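Local coordinates for protein acyl-coenzyme A oxidase acox-1.1 (Caenorhabditis elegans, PDB 5K3H) that catalyses the FAD-dependent desaturation of acyl-CoAs to (2E)-enoyl-CoAs, the first step of peroxisomal beta-oxidation, with reduction of oxygen to hydrogen peroxide, at residues L106-N111 / A417-E422; M113-V118 / P190-K195; M119-L124 / I138-R143; V220-E225 / I234-I239. All coordinates share one frame; numbering follows the deposited sequence.

Interactions 2, 3 and 4 cluster where the N-terminal helices meet the beta-rich middle of the chain, with centres about 11 Å (2 and 3), 12 Å (2 and 4) and 17 Å (3 and 4) apart. Interactions 2 and 3 share helix 114-127, while interaction 4 joins the end of strand 211-221 to strand 234-238. Along the chain, 106-111 with 417-422 encloses the others; interaction 3 is nested inside interaction 2, and interaction 4 follows. A salt bridge from R139 to E225 ties interaction 3 to interaction 4. Interaction 2 holds G191, an FAD-binding residue, and 3 and 4 adjoin it; interaction 1, about 18 Å from interaction 2 between centres, ties the N-terminal region to helix 420-428.

Interaction 1: residues L106-N111 / A417-E422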
loop_
_atom_site.group_PDB
_atom_site.type_symbol
_atom_site.label_atom_id
_atom_site.label_comp_id
_atom_site.label_asym_id
_atom_site.label_seq_id
_atom_site.Cartn_x
_atom_site.Cartn_y
_atom_site.Cartn_z
ATOM N N LEU B 106 0.311 -18.592 15.995
ATOM C CA LEU B 106 -0.384 -17.335 16.250
ATOM C C LEU B 106 -0.474 -16.431 15.023
ATOM O O LEU B 106 -1.429 -15.654 14.916
ATOM C CB LEU B 106 0.289 -16.597 17.421
ATOM C CG LEU B 106 0.259 -17.318 18.804
ATOM C CD1 LEU B 106 1.095 -16.625 19.876
ATOM C CD2 LEU B 106 -1.178 -17.540 19.322
ATOM N N GLY B 107 0.465 -16.545 14.071
ATOM C CA GLY B 107 0.387 -15.780 12.842
ATOM C C GLY B 107 0.927 -14.369 12.981
ATOM O O GLY B 107 1.711 -14.057 13.873
ATOM N N ILE B 108 0.521 -13.510 12.050
ATOM C CA ILE B 108 1.037 -12.139 11.991
ATOM C C ILE B 108 0.042 -11.077 12.465
ATOM O O ILE B 108 0.454 -9.917 12.656
ATOM C CB ILE B 108 1.556 -11.787 10.578
ATOM C CG1 ILE B 108 0.442 -11.860 9.521
ATOM C CG2 ILE B 108 2.729 -12.676 10.219
ATOM C CD1 ILE B 108 0.862 -11.322 8.158
ATOM N N GLU B 109 -1.242 -11.418 12.661
ATOM C CA GLU B 109 -2.233 -10.397 12.989
ATOM C C GLU B 109 -2.238 -9.996 14.464
ATOM O O GLU B 109 -2.989 -9.077 14.822
ATOM C CB GLU B 109 -3.627 -10.855 12.564
ATOM C CG GLU B 109 -3.717 -11.210 11.070
ATOM C CD GLU B 109 -5.143 -11.391 10.551
ATOM O OE1 GLU B 109 -6.053 -10.747 11.118
ATOM O OE2 GLU B 109 -5.354 -12.161 9.582
ATOM N N GLY B 110 -1.400 -10.606 15.300
ATOM C CA GLY B 110 -1.266 -10.259 16.702
ATOM C C GLY B 110 -1.744 -11.360 17.644
ATOM O O GLY B 110 -2.301 -12.385 17.237
ATOM N N ASN B 111 -1.493 -11.129 18.934
ATOM C CA ASN B 111 -2.057 -11.957 19.994
ATOM C C ASN B 111 -2.073 -11.135 21.277
ATOM O O ASN B 111 -1.455 -10.067 21.342
ATOM C CB ASN B 111 -1.275 -13.279 20.162
ATOM C CG ASN B 111 0.101 -13.079 20.760
ATOM O OD1 ASN B 111 0.265 -13.084 21.979
ATOM N ND2 ASN B 111 1.103 -12.889 19.899
ATOM N N ALA B 417 -7.937 -14.307 -0.069
ATOM C CA ALA B 417 -7.364 -15.617 -0.365
ATOM C C ALA B 417 -5.888 -15.542 -0.762
ATOM O O ALA B 417 -5.201 -16.575 -0.737
ATOM C CB ALA B 417 -8.178 -16.309 -1.464
ATOM N N SER B 418 -5.396 -14.365 -1.182
ATOM C CA SER B 418 -3.966 -14.202 -1.428
ATOM C C SER B 418 -3.212 -13.920 -0.133
ATOM O O SER B 418 -2.041 -14.295 -0.003
ATOM C CB SER B 418 -3.720 -13.070 -2.398
ATOM O OG SER B 418 -3.737 -11.858 -1.675
ATOM N N TYR B 419 -3.852 -13.209 0.794
ATOM C CA TYR B 419 -3.402 -12.829 2.134
ATOM C C TYR B 419 -2.374 -11.710 2.117
ATOM O O TYR B 419 -1.983 -11.257 3.197
ATOM C CB TYR B 419 -2.836 -14.013 2.936
ATOM C CG TYR B 419 -2.955 -13.821 4.433
ATOM C CD1 TYR B 419 -4.202 -13.580 5.031
ATOM C CD2 TYR B 419 -1.840 -13.877 5.257
ATOM C CE1 TYR B 419 -4.333 -13.398 6.386
ATOM C CE2 TYR B 419 -1.964 -13.700 6.631
ATOM C CZ TYR B 419 -3.220 -13.455 7.175
ATOM O OH TYR B 419 -3.362 -13.269 8.529
ATOM N N ILE B 420 -1.966 -11.209 0.945
ATOM C CA ILE B 420 -0.860 -10.255 0.860
ATOM C C ILE B 420 -1.243 -8.891 1.419
ATOM O O ILE B 420 -0.400 -8.190 2.002
ATOM C CB ILE B 420 -0.384 -10.145 -0.599
ATOM C CG1 ILE B 420 0.158 -11.499 -1.071
ATOM C CG2 ILE B 420 0.700 -9.107 -0.707
ATOM C CD1 ILE B 420 0.504 -11.537 -2.538
ATOM N N SER B 421 -2.505 -8.496 1.298
ATOM C CA SER B 421 -2.893 -7.198 1.837
ATOM C C SER B 421 -2.707 -7.123 3.345
ATOM O O SER B 421 -2.355 -6.059 3.868
ATOM C CB SER B 421 -4.342 -6.890 1.462
ATOM O OG SER B 421 -5.239 -7.774 2.109
ATOM N N GLU B 422 -2.936 -8.227 4.062
ATOM C CA GLU B 422 -2.682 -8.265 5.500
ATOM C C GLU B 422 -1.187 -8.362 5.783
ATOM O O GLU B 422 -0.686 -7.731 6.722
ATOM C CB GLU B 422 -3.436 -9.444 6.130
ATOM C CG GLU B 422 -3.438 -9.489 7.671
ATOM C CD GLU B 422 -4.251 -8.383 8.328
ATOM O OE1 GLU B 422 -5.158 -7.813 7.677
ATOM O OE2 GLU B 422 -3.956 -8.064 9.499
HETATM O O HOH W 1 -1.263 -14.774 9.886
HETATM O O HOH W 2 -5.889 -7.903 11.481
#
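E109, in the loop that leads from helix 97-105 to helix 114-127, meets the start of helix 420-428 through its carboxylate. The contact joins the N-terminal region of the oxidase to its C-alpha1 region, some 300 residues on and away from the known binding sites. The CG of E109 lies beside the backbone N and the rest of the chain is extended, so OE2 arrives at the edge of the Y419 ring, near the ring plane. The phenol OH of Y419, which sits at the N-cap position of the helix, donates a short hydrogen bond of 2.5 Å to E109 OE2, using the anti lone pair of that oxygen. Carboxylate and ring planes are turned 33° apart. A water gives a second partner to the phenol: it accepts from I108 N at 3.1 Å and donates to Y419 OH at 2.9 Å. I108 adds an apolar touch, reaching tip to tip toward the tyrosine until CD1 lies 4.0 Å from Y419 CE2.

A second carboxylate crosses the first at about a right angle. E109 OE1 and E422 OE2, like charges, stand 3.8 Å apart. One water donates to both. K71 forms a salt bridge with E109 OE1, and the backbone N of Y245 donates to E422 OE2. An alanine here, in place of E109, would take away the carboxylate, and would probably leave the tyrosine ring less firmly held and the charge of K71 less well balanced.

Lysine, phenol, amide and water thus all direct positive character at the pair, which is likely to keep E109 ionised despite its burial.

Interaction 2: residues M113-V118 / P190-K195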
loop_
_atom_site.group_PDB
_atom_site.type_symbol
_atom_site.label_atom_id
_atom_site.label_comp_id
_atom_site.label_asym_id
_atom_site.label_seq_id
_atom_site.Cartn_x
_atom_site.Cartn_y
_atom_site.Cartn_z
ATOM N N MET B 113 -0.613 -11.292 23.993
ATOM C CA MET B 113 0.652 -11.162 24.699
ATOM C C MET B 113 1.780 -10.794 23.752
ATOM O O MET B 113 2.952 -11.033 24.060
ATOM C CB MET B 113 0.962 -12.448 25.464
ATOM C CG MET B 113 0.017 -12.642 26.616
ATOM S SD MET B 113 0.366 -14.097 27.607
ATOM C CE MET B 113 2.024 -13.777 28.209
ATOM N N ALA B 114 1.433 -10.208 22.611
ATOM C CA ALA B 114 2.423 -9.807 21.618
ATOM C C ALA B 114 3.471 -8.852 22.186
ATOM O O ALA B 114 4.662 -8.992 21.910
ATOM C CB ALA B 114 1.738 -9.188 20.409
ATOM N N LEU B 115 3.026 -7.880 22.974
ATOM C CA LEU B 115 3.934 -6.901 23.567
ATOM C C LEU B 115 4.589 -7.418 24.846
ATOM O O LEU B 115 5.672 -6.970 25.223
ATOM C CB LEU B 115 3.203 -5.584 23.840
ATOM C CG LEU B 115 3.215 -4.568 22.696
ATOM C CD1 LEU B 115 4.623 -4.053 22.450
ATOM C CD2 LEU B 115 2.635 -5.178 21.429
ATOM N N HIS B 116 3.928 -8.361 25.507
ATOM C CA HIS B 116 4.446 -8.948 26.743
ATOM C C HIS B 116 5.891 -9.413 26.584
ATOM O O HIS B 116 6.729 -9.205 27.477
ATOM C CB HIS B 116 3.545 -10.102 27.166
ATOM C CG HIS B 116 3.944 -10.719 28.460
ATOM N ND1 HIS B 116 3.522 -10.237 29.678
ATOM C CD2 HIS B 116 4.727 -11.791 28.724
ATOM C CE1 HIS B 116 4.032 -10.985 30.638
ATOM N NE2 HIS B 116 4.772 -11.932 30.085
ATOM N N GLY B 117 6.184 -10.109 25.486
ATOM C CA GLY B 117 7.532 -10.577 25.212
ATOM C C GLY B 117 8.430 -9.599 24.479
ATOM O O GLY B 117 9.652 -9.611 24.665
ATOM N N VAL B 118 7.838 -8.762 23.623
ATOM C CA VAL B 118 8.628 -7.876 22.769
ATOM C C VAL B 118 9.184 -6.701 23.567
ATOM O O VAL B 118 10.346 -6.317 23.398
ATOM C CB VAL B 118 7.780 -7.391 21.570
ATOM C CG1 VAL B 118 8.510 -6.327 20.812
ATOM C CG2 VAL B 118 7.450 -8.534 20.627
ATOM N N PRO B 190 0.147 1.857 22.722
ATOM C CA PRO B 190 0.816 0.652 23.254
ATOM C C PRO B 190 0.012 -0.612 23.004
ATOM O O PRO B 190 -1.182 -0.683 23.304
ATOM C CB PRO B 190 0.939 0.944 24.750
ATOM C CG PRO B 190 1.045 2.420 24.823
ATOM C CD PRO B 190 0.140 2.926 23.743
ATOM N N GLY B 191 0.674 -1.606 22.418
ATOM C CA GLY B 191 -0.013 -2.829 22.045
ATOM C C GLY B 191 -0.440 -3.609 23.273
ATOM O O GLY B 191 0.215 -3.565 24.318
ATOM N N ASN B 192 -1.603 -4.255 23.169
ATOM C CA ASN B 192 -2.169 -5.110 24.211
ATOM C C ASN B 192 -2.444 -4.360 25.512
ATOM O O ASN B 192 -2.637 -4.992 26.560
ATOM C CB ASN B 192 -1.274 -6.320 24.465
ATOM C CG ASN B 192 -1.072 -7.129 23.219
ATOM O OD1 ASN B 192 0.060 -7.408 22.825
ATOM N ND2 ASN B 192 -2.171 -7.491 22.567
ATOM N N LEU B 193 -2.435 -3.023 25.463
ATOM C CA LEU B 193 -2.682 -2.178 26.621
ATOM C C LEU B 193 -4.168 -1.978 26.887
ATOM O O LEU B 193 -4.562 -1.725 28.033
ATOM C CB LEU B 193 -2.015 -0.811 26.424
ATOM C CG LEU B 193 -2.305 0.262 27.487
ATOM C CD1 LEU B 193 -1.850 -0.191 28.876
ATOM C CD2 LEU B 193 -1.672 1.617 27.134
ATOM N N GLY B 194 -5.001 -2.064 25.852
ATOM C CA GLY B 194 -6.377 -1.623 25.997
ATOM C C GLY B 194 -7.222 -2.570 26.822
ATOM O O GLY B 194 -8.060 -2.132 27.619
ATOM N N LYS B 195 -7.031 -3.879 26.626
ATOM C CA LYS B 195 -7.920 -4.883 27.198
ATOM C C LYS B 195 -7.210 -6.054 27.878
ATOM O O LYS B 195 -7.734 -6.601 28.854
ATOM C CB LYS B 195 -8.834 -5.421 26.096
ATOM C CG LYS B 195 -9.804 -4.397 25.579
ATOM C CD LYS B 195 -10.707 -3.958 26.732
ATOM C CE LYS B 195 -11.534 -2.741 26.390
ATOM N NZ LYS B 195 -12.482 -2.364 27.486
#
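L115, near the start of helix 114-127, points toward the loop that follows strand 187-188, and its side chain can be followed atom by atom over G191. CB begins 3.6 Å from the carbonyl oxygen G191 O. The next atom, CG, stays beside the same peptide and lies 3.7 Å from G191 CA. From there CD2 turns onto the glycine, 3.6 Å from G191 CA, and also skirts the amide oxygen of N192. The fit leaves no place for a larger residue at 191, since a beta carbon there would overlap CD2 of the leucine.

The polar half of the contact comes from N192, whose chain crosses L115 obliquely with CG beside its own backbone N. Its OD1 accepts a hydrogen bond of 3.0 Å from L115 N, with an N-H...O angle of 158° and the donor in the plane of the amide carbonyl. OD1 is also 3.1 Å from A114 N. The other end of the amide is held too, because ND2 donates to D249 and to the carbonyl of N111, which fixes which way round the group sits.

P190 to L193 form a type II beta turn, and N192 occupies its third position, where positive phi is required and asparagine is well suited. This turn is part of the flavin site: G191 binds FAD shared between the two subunits of the dimer.

Interaction 3: residues M119-L124 / I138-R143; sequences MFIPAL and IRALRR
Two consecutive helices pack here, 114-127 and 130-141, and the CA atoms of I121 and A140, the nearest across the pair, are 6.8 Å apart. The first helix is kinked at P122, whose nitrogen makes no bond to the preceding turn; regular bonding resumes at once, as A123 N reaches M119 O at 2.8 Å. The second helix is ending. R143 leaves helical geometry with a positive phi of 62°, and its N bonds back to A140 O in a Schellman motif, while R142 N still reaches I138 O.

Side-chain packing converges on one methyl group. CB of A140 points toward the first helix and is met by three residues of it. F120, with CG anti to the backbone N, brings its CE2 to 3.7 Å from A140 CB in an oblique approach. I121 contributes CG1, also 3.7 Å from A140 CB, and L124 adds CD1 at a looser 4.1 Å from the same methyl. The L124 methyl CD1 further lies above one face of the F120 ring, offset toward its rim, so the two residues present a joined surface to the alanine. At the margin, I121 and L141 cross obliquely, with CD1 of I121 3.9 Å from CD2 of L141.

Helix 114-127 packs in turn on the beta sheet. F120 carries the packing onto Y199 and V201 of strand 199-208 and M219 of strand 211-221, L124 also touches M219, and M119 and A123 rest on the FAD-binding Y149 of strand 147-150. From the second helix, R139 reaches Y199 as well.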
loop_
_atom_site.group_PDB
_atom_site.type_symbol
_atom_site.label_atom_id
_atom_site.label_comp_id
_atom_site.label_asym_id
_atom_site.label_seq_id
_atom_site.Cartn_x
_atom_site.Cartn_y
_atom_site.Cartn_z
ATOM N N MET B 119 8.383 -6.121 24.454
ATOM C CA MET B 119 8.790 -4.918 25.169
ATOM C C MET B 119 8.742 -5.067 26.679
ATOM O O MET B 119 9.649 -4.595 27.361
ATOM C CB MET B 119 7.891 -3.725 24.776
ATOM C CG MET B 119 8.097 -3.165 23.371
ATOM S SD MET B 119 9.777 -2.622 23.018
ATOM C CE MET B 119 10.161 -1.649 24.464
ATOM N N PHE B 120 7.698 -5.684 27.228
ATOM C CA PHE B 120 7.533 -5.704 28.681
ATOM C C PHE B 120 8.718 -6.381 29.354
ATOM O O PHE B 120 9.443 -5.764 30.152
ATOM C CB PHE B 120 6.229 -6.426 29.031
ATOM C CG PHE B 120 5.875 -6.407 30.487
ATOM C CD1 PHE B 120 5.742 -5.211 31.169
ATOM C CD2 PHE B 120 5.583 -7.588 31.156
ATOM C CE1 PHE B 120 5.369 -5.194 32.518
ATOM C CE2 PHE B 120 5.201 -7.587 32.491
ATOM C CZ PHE B 120 5.095 -6.389 33.176
ATOM N N ILE B 121 8.957 -7.649 29.013
ATOM C CA ILE B 121 10.058 -8.389 29.627
ATOM C C ILE B 121 11.398 -7.749 29.275
ATOM O O ILE B 121 12.233 -7.566 30.186
ATOM C CB ILE B 121 9.961 -9.874 29.279
ATOM C CG1 ILE B 121 8.892 -10.529 30.147
ATOM C CG2 ILE B 121 11.295 -10.565 29.419
ATOM C CD1 ILE B 121 8.357 -11.833 29.602
ATOM N N PRO B 122 11.666 -7.347 28.020
ATOM C CA PRO B 122 12.937 -6.631 27.770
ATOM C C PRO B 122 13.115 -5.388 28.627
ATOM O O PRO B 122 14.231 -5.118 29.093
ATOM C CB PRO B 122 12.865 -6.311 26.270
ATOM C CG PRO B 122 12.096 -7.467 25.712
ATOM C CD PRO B 122 11.025 -7.754 26.758
ATOM N N ALA B 123 12.050 -4.624 28.870
ATOM C CA ALA B 123 12.183 -3.452 29.730
ATOM C C ALA B 123 12.537 -3.855 31.166
ATOM O O ALA B 123 13.356 -3.200 31.821
ATOM C CB ALA B 123 10.902 -2.621 29.666
ATOM N N LEU B 124 11.936 -4.938 31.673
ATOM C CA LEU B 124 12.278 -5.417 33.012
ATOM C C LEU B 124 13.733 -5.858 33.110
ATOM O O LEU B 124 14.401 -5.575 34.111
ATOM C CB LEU B 124 11.359 -6.565 33.425
ATOM C CG LEU B 124 9.932 -6.159 33.745
ATOM C CD1 LEU B 124 9.065 -7.375 33.961
ATOM C CD2 LEU B 124 9.989 -5.300 35.003
ATOM N N ILE B 138 10.065 -12.446 37.156
ATOM C CA ILE B 138 9.730 -13.858 37.327
ATOM C C ILE B 138 8.253 -14.102 37.034
ATOM O O ILE B 138 7.890 -15.043 36.322
ATOM C CB ILE B 138 10.094 -14.332 38.747
ATOM C CG1 ILE B 138 11.598 -14.208 39.020
ATOM C CG2 ILE B 138 9.603 -15.757 38.976
ATOM C CD1 ILE B 138 12.494 -14.906 38.013
ATOM N N ARG B 139 7.376 -13.263 37.578
ATOM C CA ARG B 139 5.954 -13.424 37.296
ATOM C C ARG B 139 5.670 -13.251 35.808
ATOM O O ARG B 139 4.879 -14.010 35.223
ATOM C CB ARG B 139 5.147 -12.416 38.115
ATOM C CG ARG B 139 5.223 -12.588 39.619
ATOM C CD ARG B 139 4.128 -11.756 40.291
ATOM N NE ARG B 139 2.779 -12.300 40.134
ATOM C CZ ARG B 139 1.673 -11.568 40.248
ATOM N NH1 ARG B 139 1.761 -10.266 40.491
ATOM N NH2 ARG B 139 0.481 -12.131 40.107
ATOM N N ALA B 140 6.346 -12.291 35.166
ATOM C CA ALA B 140 6.142 -12.078 33.740
ATOM C C ALA B 140 6.596 -13.297 32.952
ATOM O O ALA B 140 5.871 -13.787 32.082
ATOM C CB ALA B 140 6.872 -10.815 33.282
ATOM N N LEU B 141 7.789 -13.821 33.269
ATOM C CA LEU B 141 8.276 -15.014 32.570
ATOM C C LEU B 141 7.363 -16.211 32.805
ATOM O O LEU B 141 7.157 -17.029 31.901
ATOM C CB LEU B 141 9.710 -15.339 32.994
ATOM C CG LEU B 141 10.779 -14.411 32.407
ATOM C CD1 LEU B 141 12.149 -14.651 33.053
ATOM C CD2 LEU B 141 10.868 -14.572 30.895
ATOM N N ARG B 142 6.776 -16.311 33.990
ATOM C CA ARG B 142 5.832 -17.385 34.276
ATOM C C ARG B 142 4.435 -17.099 33.743
ATOM O O ARG B 142 3.539 -17.936 33.921
ATOM C CB ARG B 142 5.761 -17.633 35.782
ATOM C CG ARG B 142 7.012 -18.261 36.376
ATOM C CD ARG B 142 6.867 -18.318 37.885
ATOM N NE ARG B 142 5.583 -18.941 38.200
ATOM C CZ ARG B 142 5.350 -20.246 38.180
ATOM N NH1 ARG B 142 6.324 -21.095 37.862
ATOM N NH2 ARG B 142 4.138 -20.699 38.461
ATOM N N ARG B 143 4.233 -15.931 33.129
ATOM C CA ARG B 143 2.950 -15.539 32.555
ATOM C C ARG B 143 1.870 -15.462 33.628
ATOM O O ARG B 143 0.695 -15.743 33.354
ATOM C CB ARG B 143 2.535 -16.469 31.405
ATOM C CG ARG B 143 3.588 -16.561 30.286
ATOM C CD ARG B 143 3.150 -17.409 29.072
ATOM N NE ARG B 143 3.834 -16.974 27.838
ATOM C CZ ARG B 143 4.019 -17.727 26.748
ATOM N NH1 ARG B 143 3.589 -18.971 26.720
ATOM N NH2 ARG B 143 4.644 -17.247 25.680
#

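Interaction 4: residues V220-E225 / I234-I239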
loop_
_atom_site.group_PDB
_atom_site.type_symbol
_atom_site.label_atom_id
_atom_site.label_comp_id
_atom_site.label_asym_id
_atom_site.label_seq_id
_atom_site.Cartn_x
_atom_site.Cartn_y
_atom_site.Cartn_z
ATOM N N VAL B 220 3.647 -0.269 36.805
ATOM C CA VAL B 220 2.334 0.279 37.113
ATOM C C VAL B 220 1.270 -0.811 37.035
ATOM O O VAL B 220 1.073 -1.404 35.971
ATOM C CB VAL B 220 1.954 1.446 36.185
ATOM C CG1 VAL B 220 0.609 2.036 36.599
ATOM C CG2 VAL B 220 3.022 2.514 36.203
ATOM N N PRO B 221 0.592 -1.148 38.139
ATOM C CA PRO B 221 -0.597 -2.004 38.037
ATOM C C PRO B 221 -1.753 -1.238 37.439
ATOM O O PRO B 221 -2.023 -0.092 37.817
ATOM C CB PRO B 221 -0.892 -2.409 39.484
ATOM C CG PRO B 221 -0.207 -1.416 40.322
ATOM C CD PRO B 221 0.941 -0.834 39.539
ATOM N N LEU B 222 -2.448 -1.893 36.515
ATOM C CA LEU B 222 -3.533 -1.283 35.758
ATOM C C LEU B 222 -4.901 -1.823 36.117
ATOM O O LEU B 222 -5.863 -1.061 36.152
ATOM C CB LEU B 222 -3.317 -1.501 34.254
ATOM C CG LEU B 222 -1.954 -1.133 33.700
ATOM C CD1 LEU B 222 -1.868 -1.593 32.242
ATOM C CD2 LEU B 222 -1.738 0.360 33.871
ATOM N N ARG B 223 -5.009 -3.131 36.325
ATOM C CA ARG B 223 -6.266 -3.807 36.602
ATOM C C ARG B 223 -6.079 -4.756 37.776
ATOM O O ARG B 223 -4.977 -5.251 38.033
ATOM C CB ARG B 223 -6.772 -4.596 35.386
ATOM C CG ARG B 223 -7.138 -3.739 34.190
ATOM C CD ARG B 223 -7.324 -4.599 32.945
ATOM N NE ARG B 223 -7.720 -3.822 31.772
ATOM C CZ ARG B 223 -8.976 -3.616 31.385
ATOM N NH1 ARG B 223 -9.981 -4.148 32.075
ATOM N NH2 ARG B 223 -9.224 -2.887 30.299
ATOM N N ASP B 224 -7.166 -4.971 38.509
ATOM C CA ASP B 224 -7.158 -5.912 39.619
ATOM C C ASP B 224 -6.840 -7.321 39.135
ATOM O O ASP B 224 -7.406 -7.788 38.145
ATOM C CB ASP B 224 -8.505 -5.884 40.321
ATOM C CG ASP B 224 -8.558 -6.832 41.491
ATOM O OD1 ASP B 224 -9.140 -7.942 41.344
ATOM O OD2 ASP B 224 -8.003 -6.458 42.548
ATOM N N GLU B 225 -5.934 -8.002 39.846
ATOM C CA GLU B 225 -5.478 -9.316 39.402
ATOM C C GLU B 225 -6.571 -10.378 39.459
ATOM O O GLU B 225 -6.487 -11.367 38.728
ATOM C CB GLU B 225 -4.271 -9.783 40.226
ATOM C CG GLU B 225 -3.030 -8.909 40.098
ATOM C CD GLU B 225 -1.731 -9.647 40.422
ATOM O OE1 GLU B 225 -1.747 -10.886 40.482
ATOM O OE2 GLU B 225 -0.680 -8.995 40.610
ATOM N N ILE B 234 -7.613 4.862 37.059
ATOM C CA ILE B 234 -7.114 4.343 35.790
ATOM C C ILE B 234 -8.218 4.433 34.746
ATOM O O ILE B 234 -9.256 3.769 34.877
ATOM C CB ILE B 234 -6.634 2.896 35.935
ATOM C CG1 ILE B 234 -5.443 2.854 36.896
ATOM C CG2 ILE B 234 -6.335 2.286 34.585
ATOM C CD1 ILE B 234 -4.206 3.524 36.382
ATOM N N THR B 235 -7.952 5.191 33.673
ATOM C CA THR B 235 -8.766 5.221 32.456
ATOM C C THR B 235 -8.015 4.444 31.382
ATOM O O THR B 235 -6.892 4.804 31.020
ATOM C CB THR B 235 -9.011 6.651 31.980
ATOM O OG1 THR B 235 -9.632 7.410 33.032
ATOM C CG2 THR B 235 -9.928 6.644 30.773
ATOM N N ILE B 236 -8.635 3.393 30.868
ATOM C CA ILE B 236 -7.949 2.419 30.038
ATOM C C ILE B 236 -8.971 1.847 29.081
ATOM O O ILE B 236 -10.158 1.758 29.411
ATOM C CB ILE B 236 -7.289 1.322 30.906
ATOM C CG1 ILE B 236 -6.354 0.439 30.081
ATOM C CG2 ILE B 236 -8.347 0.502 31.683
ATOM C CD1 ILE B 236 -5.369 -0.305 30.950
ATOM N N GLY B 237 -8.538 1.546 27.865
ATOM C CA GLY B 237 -9.459 0.974 26.900
ATOM C C GLY B 237 -8.773 0.805 25.569
ATOM O O GLY B 237 -7.618 1.195 25.386
ATOM N N ASP B 238 -9.521 0.215 24.638
ATOM C CA ASP B 238 -9.024 -0.059 23.301
ATOM C C ASP B 238 -9.200 1.174 22.429
ATOM O O ASP B 238 -10.215 1.863 22.525
ATOM C CB ASP B 238 -9.778 -1.238 22.693
ATOM C CG ASP B 238 -9.217 -1.654 21.359
ATOM O OD1 ASP B 238 -8.123 -2.257 21.364
ATOM O OD2 ASP B 238 -9.859 -1.381 20.315
ATOM N N ILE B 239 -8.222 1.437 21.550
ATOM C CA ILE B 239 -8.269 2.641 20.719
ATOM C C ILE B 239 -9.057 2.456 19.426
ATOM O O ILE B 239 -9.195 3.418 18.663
ATOM C CB ILE B 239 -6.856 3.180 20.395
ATOM C CG1 ILE B 239 -6.045 2.196 19.543
ATOM C CG2 ILE B 239 -6.114 3.557 21.662
ATOM C CD1 ILE B 239 -4.730 2.771 18.984
HETATM O O HOH W 3 -11.594 -1.103 29.511
#
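I236 and L222 cross at about a right angle in the beta domain of this acyl-CoA oxidase, where strand 211-221 of the mixed sheet runs out close to strand 234-238, an outer strand of a separate antiparallel sheet. No direct hydrogen bond joins the two segments, so side chains do the work. The I236 branch that carries CD1 is anti to its backbone N, and its tip meets CD1 of L222 at 3.9 Å. The other branch, CG2, lies over one face of the R223 guanidinium, 3.8 Å from R223 NH2. The arginine chain is extended from CG to NE and approaches the isoleucine obliquely. In a third contact, I234 CG2 lies 3.7 Å from L222 O.

An alanine here, in place of I236, would remove both branches, and would probably leave L222 and the arginine plane without this apolar partner and loosen the packing between the strands.

The polar rim of R223 is gripped by backbone oxygens, NH1 by H228 O and NH2 by G194 O. One water completes the bridge between segments, accepting from R223 NH2 at 3.1 Å and donating to I236 O at 3.2 Å.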